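Local coordinates for DUF3822 family protein (Bacteroides thetaiotaomicron VPI-5482, PDB 3HRG), which is of unknown function but has an actin-like ATPase fold, so nucleotide binding or hydrolysis is possible by analogy with that superfamily, at residues L201-W204 with K205-F209; V239-M242 with N243-N247. All coordinates share one frame; numbering follows the deposited sequence.

Interaction 1 of 2, residues L201-W204 with K205-F209; sequences LYVW and KQLEF
The indole of Trp204 swings opposite its own backbone N (chi1 -165°), and Phe209 turns at chi1 -90°, which brings Phe209, beyond helix 193-206, against Trp204 of the helix's last turn. Phe209 CB lies over the face of the five-membered ring of Trp204, 3.3 Å from its centroid, as a CH-pi contact. The Phe209 ring then presents its edge to the face of the six-membered ring. This is an edge-to-face pair with planes 70° apart, and Phe209 CD2 comes 3.7 Å from Trp204 CZ3. Backbone bonds help to place Phe209. Phe209 N donates to Trp204 O at 3.0 Å, and Glu208 N donates to Lys205 O at 3.1 Å. Glu208 has positive phi, and the two bonds form a Schellman motif. In the same last turn, Val203 and Leu207 lie side by side, with Val203 CG1 3.8 Å from Leu207 CD1. On the exposed side, Gln206 OE1 lies 3.7 Å from Tyr202 CE2. The Trp204 side chain also touches Met163 and Ile236. An alanine in place of Trp204 removes the indole and would probably leave Phe209 without the face its CB and ring edge pack on and open a gap beside Met163 and Ile236. The contact thus pairs aromatic packing at the helix end with a backbone cap that satisfies the carbonyls of Trp204 and Lys205.

Interaction 2 of 2, residues V239-M242 with N243-N247; sequences VFIM and NPANN
Met242 and Ala245 approach each other through the backbone where the chain kinks after strand 239-241. Met242 is a selenomethionine. Met242 CB lies beside Asn243 N and 3.8 Å from Pro244 O. Beyond CB, the side chain leaves the 243-247 segment. CG is opposite the carbonyl carbon (chi1 -60°), and the chain runs extended to SE before bending there to CE. This course takes it onto His217 and Thr219 of strand 215-220. The peptide between Asn243 and Pro244 is cis, and it puts a tight kink in the chain, which then goes on along strand 215-220. Met242 CA and Ala245 CA are 5.4 Å apart as a result. Met242 O comes 3.2 Å from Ala245 N, but the angle is too poor for a hydrogen bond. Two carbonyl oxygens also crowd here, with Met242 O 3.1 Å from Pro244 O. The latter is satisfied from outside the turn by a hydrogen bond with Thr219 OG1. On another side, Ile241 CG2 meets Ala245 CB at 4.2 Å, a light apolar touch. Backbone bonds of Met242 with Leu218 and of Ala245 with Gly220 hold both ends of the turn to the neighbouring strand. The cis-proline at the third position and the backbone angles of Asn243 and Pro244 are those of a type VIb turn, here kinking the chain at the end of edge strand 239-241 in a five-stranded mixed sheet of an actin-like fold.

In the fold
From the N terminus, the chain first builds a five-stranded sheet of order 3-2-1-4-5, and the later sheet repeats that order. Interaction 1 comes in this second part. It closes the C-terminal end of helix 193-206, just before strand 215-220. Helix 225-235 and strand 239-241 follow. Interaction 2 then closes the turn that leaves this strand for helix 248-255. The contacts run in series and neither nest nor cross. Their nearest atoms are about 7 Å apart and do not touch. Interaction 1 packs the helix end on strands 162-167, 171-178 and 181-189, while interaction 2 lies at edge strand 239-241 of the same sheet, where its backbone pairs with strand 215-220.

Interaction 1 of 2, residues L201-W204 with K205-F209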
# COMPACT_ATOMS: atom_id res chain seq x y z
N LEU A 201 -0.42 18.98 -5.46
CA LEU A 201 0.22 20.28 -5.52
C LEU A 201 0.56 20.85 -4.15
O LEU A 201 1.55 21.60 -4.02
CB LEU A 201 -0.62 21.27 -6.34
CG LEU A 201 -0.84 20.87 -7.82
CD1 LEU A 201 -1.76 21.89 -8.59
CD2 LEU A 201 0.49 20.69 -8.55
N TYR A 202 -0.27 20.55 -3.16
CA TYR A 202 -0.01 20.99 -1.79
C TYR A 202 1.33 20.39 -1.33
O TYR A 202 2.19 21.09 -0.82
CB TYR A 202 -1.11 20.55 -0.82
CG TYR A 202 -0.81 21.01 0.57
CD1 TYR A 202 -1.19 22.26 0.98
CD2 TYR A 202 -0.10 20.21 1.46
CE1 TYR A 202 -0.88 22.72 2.22
CE2 TYR A 202 0.22 20.68 2.73
CZ TYR A 202 -0.18 21.92 3.09
OH TYR A 202 0.09 22.43 4.34
N VAL A 203 1.47 19.09 -1.47
CA VAL A 203 2.70 18.42 -1.04
C VAL A 203 3.91 18.89 -1.87
O VAL A 203 4.99 19.05 -1.36
CB VAL A 203 2.58 16.89 -1.08
CG1 VAL A 203 3.93 16.23 -0.73
CG2 VAL A 203 1.42 16.41 -0.12
N TRP A 204 3.72 19.11 -3.16
CA TRP A 204 4.80 19.58 -4.00
C TRP A 204 5.36 20.90 -3.45
O TRP A 204 6.57 21.10 -3.40
CB TRP A 204 4.29 19.82 -5.44
CG TRP A 204 5.40 19.97 -6.48
CD1 TRP A 204 6.10 21.10 -6.81
CD2 TRP A 204 5.90 18.93 -7.31
NE1 TRP A 204 7.03 20.80 -7.78
CE2 TRP A 204 6.91 19.47 -8.11
CE3 TRP A 204 5.61 17.57 -7.42
CZ2 TRP A 204 7.64 18.70 -9.03
CZ3 TRP A 204 6.31 16.81 -8.34
CH2 TRP A 204 7.32 17.39 -9.15
N LYS A 205 4.45 21.82 -3.10
CA LYS A 205 4.85 23.14 -2.58
C LYS A 205 5.44 23.00 -1.18
O LYS A 205 6.45 23.64 -0.88
CB LYS A 205 3.65 24.11 -2.60
CG LYS A 205 3.96 25.58 -2.21
CD LYS A 205 4.94 26.27 -3.19
CE LYS A 205 5.31 27.70 -2.79
NZ LYS A 205 5.93 27.79 -1.45
N GLN A 206 4.85 22.15 -0.34
CA GLN A 206 5.30 21.91 1.02
C GLN A 206 6.77 21.46 1.08
O GLN A 206 7.52 21.89 1.95
CB GLN A 206 4.45 20.81 1.66
CG GLN A 206 4.72 20.49 3.13
CD GLN A 206 4.04 19.20 3.63
OE1 GLN A 206 3.23 18.57 2.95
NE2 GLN A 206 4.40 18.78 4.82
N LEU A 207 7.13 20.57 0.16
CA LEU A 207 8.50 20.01 0.12
C LEU A 207 9.47 20.79 -0.76
O LEU A 207 10.63 20.37 -0.94
CB LEU A 207 8.38 18.57 -0.34
CG LEU A 207 7.68 17.60 0.63
CD1 LEU A 207 7.66 16.17 0.07
CD2 LEU A 207 8.39 17.66 1.94
N GLU A 208 8.98 21.90 -1.30
CA GLU A 208 9.70 22.82 -2.18
C GLU A 208 10.28 22.08 -3.39
O GLU A 208 11.44 22.30 -3.75
CB GLU A 208 10.77 23.60 -1.40
CG GLU A 208 10.20 24.28 -0.12
CD GLU A 208 11.21 25.09 0.66
OE1 GLU A 208 12.13 25.72 0.09
OE2 GLU A 208 11.07 25.12 1.89
N PHE A 209 9.49 21.19 -3.97
CA PHE A 209 9.90 20.49 -5.18
C PHE A 209 10.04 21.50 -6.32
O PHE A 209 9.33 22.52 -6.37
CB PHE A 209 8.93 19.37 -5.55
CG PHE A 209 9.25 18.02 -4.95
CD1 PHE A 209 9.75 17.88 -3.67
CD2 PHE A 209 8.90 16.87 -5.65
CE1 PHE A 209 10.01 16.60 -3.13
CE2 PHE A 209 9.14 15.60 -5.15
CZ PHE A 209 9.67 15.45 -3.87

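Interaction 2 of 2, residues V239-M242 with N243-N247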
# COMPACT_ATOMS: atom_id res chain seq x y z
N VAL A 239 5.80 14.67 -15.57
CA VAL A 239 4.75 13.81 -15.01
C VAL A 239 4.69 12.51 -15.81
O VAL A 239 4.66 12.54 -17.04
CB VAL A 239 3.34 14.45 -15.04
CG1 VAL A 239 2.33 13.53 -14.32
CG2 VAL A 239 3.34 15.81 -14.38
N PHE A 240 4.69 11.38 -15.12
CA PHE A 240 4.65 10.05 -15.77
C PHE A 240 3.61 9.11 -15.18
O PHE A 240 3.24 9.26 -14.02
CB PHE A 240 6.01 9.36 -15.61
CG PHE A 240 7.15 10.18 -16.07
CD1 PHE A 240 7.55 10.14 -17.39
CD2 PHE A 240 7.84 10.98 -15.18
CE1 PHE A 240 8.62 10.93 -17.83
CE2 PHE A 240 8.92 11.76 -15.61
CZ PHE A 240 9.31 11.74 -16.94
N ILE A 241 3.12 8.19 -16.02
CA ILE A 241 2.21 7.14 -15.60
C ILE A 241 3.10 5.94 -15.50
O ILE A 241 3.70 5.53 -16.51
CB ILE A 241 1.09 6.84 -16.60
CG1 ILE A 241 0.27 8.09 -16.88
CG2 ILE A 241 0.19 5.67 -16.07
CD1 ILE A 241 -0.39 8.61 -15.71
N MSE A 242 3.22 5.39 -14.31
CA MSE A 242 4.09 4.27 -14.07
C MSE A 242 3.65 3.00 -14.78
O MSE A 242 2.47 2.80 -15.06
CB MSE A 242 4.15 3.92 -12.59
CG MSE A 242 4.65 4.98 -11.70
SE MSE A 242 4.85 4.23 -9.94
CE MSE A 242 6.51 3.22 -10.22
N ASN A 243 4.65 2.15 -15.02
CA ASN A 243 4.50 0.84 -15.61
C ASN A 243 4.91 -0.07 -14.44
O ASN A 243 6.05 0.03 -13.95
CB ASN A 243 5.40 0.70 -16.84
CG ASN A 243 5.27 -0.64 -17.53
OD1 ASN A 243 4.44 -1.46 -17.19
ND2 ASN A 243 6.11 -0.85 -18.54
N PRO A 244 4.00 -0.92 -13.92
CA PRO A 244 2.61 -1.11 -14.32
C PRO A 244 1.71 0.04 -13.84
O PRO A 244 2.03 0.72 -12.83
CB PRO A 244 2.23 -2.43 -13.64
CG PRO A 244 3.05 -2.47 -12.40
CD PRO A 244 4.30 -1.63 -12.65
N ALA A 245 0.61 0.25 -14.57
CA ALA A 245 -0.38 1.30 -14.27
C ALA A 245 -1.36 0.90 -13.15
O ALA A 245 -2.21 1.71 -12.76
CB ALA A 245 -1.14 1.70 -15.55
N ASN A 246 -1.26 -0.33 -12.66
CA ASN A 246 -2.12 -0.81 -11.60
C ASN A 246 -1.42 -1.96 -10.88
O ASN A 246 -0.41 -2.49 -11.35
CB ASN A 246 -3.47 -1.27 -12.16
N ASN A 247 -1.96 -2.30 -9.71
CA ASN A 247 -1.48 -3.42 -8.90
C ASN A 247 0.04 -3.47 -8.63
O ASN A 247 0.64 -4.55 -8.56
CB ASN A 247 -1.99 -4.72 -9.54
CG ASN A 247 -3.51 -4.74 -9.66
OD1 ASN A 247 -4.22 -4.51 -8.68
ND2 ASN A 247 -4.02 -5.02 -10.86